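Long-range contact in fructosyl amine:oxygen oxidoreductase (Neosartorya fumigata, PDB 4WCT), which probably catalyses the FAD-dependent oxidation of fructosyl amines with molecular oxygen, an activity that removes sugar adducts from glycated amines: residues A[232-237]-A[377-383]. Sequence-based numbering, arbitrary orientation.
Sequences HRTILS and PSLLVAV
Thr234 and Leu236 carry the backbone pairing: each gives its N-H to, and takes one from, the 377-383 segment. Thr234 N donates to Ser378 O at 3.0 Å, and Leu380 N to Thr234 O at 2.9 Å. Two residues on, Leu236 N donates to Leu380 O at 2.8 Å, and Ala382 N to Leu236 O at 2.9 Å. These hydrogen bonds, the register Thr234-Leu379, Ile235-Leu380, Leu236-Val381 and an angle of 17° between the strands' N-to-C directions identify a parallel pair; CA-H...O contacts, such as Ile235 CA to Leu380 O at 3.3 Å, fill in between.

Ile235 and Leu380 lie side by side on one face, CG1 to CD2 4.1 Å apart. On the other, Leu379 CD1 lies 4.3 Å from Leu236 CB.

At the polar end, the Arg233 chain is bent about its CB-CG bond (chi2 -69°), bringing NH1 to a hydrogen bond with His232 O (3.1 Å); the oxygen lies in the guanidinium plane, but NH1 sits above the carbonyl plane. NH2 hydrogen-bonds Ser20 O. A water donates to both His232 O and Ser378 OG, and the latter also hydrogen-bonds Asp217 OD2.

Strands 28-31 and 369-372 flank the pair in the Rossmann-type sheet, helix 393-404 packs over Leu380 and Ala382, and Ser237 OG hydrogen-bonds Ile31 O near the FAD.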
# COMPACT_ATOMS: atom_id res chain seq x y z
N HIS A 232 -22.16 16.24 6.32
CA HIS A 232 -23.12 15.71 5.37
C HIS A 232 -22.66 14.42 4.71
O HIS A 232 -23.49 13.55 4.40
CB HIS A 232 -23.45 16.74 4.30
CG HIS A 232 -24.32 17.86 4.80
ND1 HIS A 232 -23.91 19.17 4.83
CD2 HIS A 232 -25.53 17.83 5.40
CE1 HIS A 232 -24.84 19.91 5.40
NE2 HIS A 232 -25.84 19.13 5.74
N ARG A 233 -21.35 14.27 4.52
CA ARG A 233 -20.80 12.97 4.08
C ARG A 233 -19.52 12.65 4.83
O ARG A 233 -18.81 13.55 5.25
CB ARG A 233 -20.45 12.97 2.61
CG ARG A 233 -21.60 13.20 1.64
CD ARG A 233 -22.54 12.00 1.66
NE ARG A 233 -23.51 12.04 0.57
CZ ARG A 233 -24.63 12.76 0.60
NH1 ARG A 233 -24.96 13.40 1.71
NH2 ARG A 233 -25.48 12.71 -0.41
N THR A 234 -19.34 11.36 5.13
CA THR A 234 -18.17 10.89 5.87
C THR A 234 -17.47 9.85 5.02
O THR A 234 -18.11 8.92 4.48
CB THR A 234 -18.57 10.30 7.23
OG1 THR A 234 -19.20 11.32 8.01
CG2 THR A 234 -17.39 9.74 7.96
N ILE A 235 -16.17 10.07 4.80
CA ILE A 235 -15.36 9.12 4.01
C ILE A 235 -14.39 8.41 4.95
O ILE A 235 -13.60 9.06 5.63
CB ILE A 235 -14.58 9.85 2.91
CG1 ILE A 235 -15.57 10.58 1.97
CG2 ILE A 235 -13.70 8.87 2.12
CD1 ILE A 235 -14.87 11.41 0.91
N LEU A 236 -14.48 7.09 5.00
CA LEU A 236 -13.59 6.31 5.84
C LEU A 236 -12.43 5.78 5.01
O LEU A 236 -12.63 4.88 4.18
CB LEU A 236 -14.35 5.18 6.51
CG LEU A 236 -13.56 4.21 7.39
CD1 LEU A 236 -12.72 4.87 8.46
CD2 LEU A 236 -14.49 3.18 8.05
N SER A 237 -11.26 6.39 5.20
CA SER A 237 -10.02 6.03 4.46
C SER A 237 -8.88 5.96 5.42
O SER A 237 -7.84 6.59 5.22
CB SER A 237 -9.75 7.05 3.33
OG SER A 237 -9.68 8.38 3.81
N PRO A 377 -26.07 5.55 3.65
CA PRO A 377 -25.69 6.12 2.36
C PRO A 377 -24.79 7.35 2.44
O PRO A 377 -24.18 7.72 1.44
CB PRO A 377 -27.03 6.53 1.73
CG PRO A 377 -28.02 6.55 2.86
CD PRO A 377 -27.53 5.52 3.84
N SER A 378 -24.71 7.99 3.61
CA SER A 378 -23.82 9.14 3.73
C SER A 378 -22.39 8.73 4.04
O SER A 378 -21.52 9.59 4.16
CB SER A 378 -24.33 10.13 4.78
OG SER A 378 -25.66 10.50 4.49
N LEU A 379 -22.17 7.42 4.22
CA LEU A 379 -20.83 6.90 4.47
C LEU A 379 -20.28 6.34 3.16
O LEU A 379 -20.89 5.46 2.55
CB LEU A 379 -20.88 5.79 5.52
CG LEU A 379 -19.57 5.05 5.77
CD1 LEU A 379 -18.56 5.96 6.45
CD2 LEU A 379 -19.84 3.84 6.64
N LEU A 380 -19.06 6.75 2.83
CA LEU A 380 -18.30 6.16 1.74
C LEU A 380 -17.05 5.52 2.33
O LEU A 380 -16.39 6.13 3.15
CB LEU A 380 -17.87 7.25 0.77
CG LEU A 380 -17.02 6.81 -0.42
CD1 LEU A 380 -17.83 6.00 -1.42
CD2 LEU A 380 -16.48 8.05 -1.09
N VAL A 381 -16.87 4.24 2.06
CA VAL A 381 -15.63 3.55 2.47
C VAL A 381 -14.63 3.54 1.31
O VAL A 381 -15.00 3.37 0.16
CB VAL A 381 -15.91 2.11 2.99
CG1 VAL A 381 -16.86 2.13 4.18
CG2 VAL A 381 -16.44 1.18 1.90
N ALA A 382 -13.36 3.73 1.63
CA ALA A 382 -12.29 3.69 0.64
C ALA A 382 -11.07 3.04 1.31
O ALA A 382 -10.26 3.70 1.94
CB ALA A 382 -11.97 5.09 0.12
N VAL A 383 -11.09 1.72 1.24
CA VAL A 383 -10.21 0.86 2.02
C VAL A 383 -9.79 -0.33 1.16
O VAL A 383 -10.16 -0.46 -0.02
CB VAL A 383 -10.91 0.38 3.31
CG1 VAL A 383 -11.24 1.55 4.23
CG2 VAL A 383 -12.15 -0.42 3.00
O HOH W 1 -26.58 13.24 4.48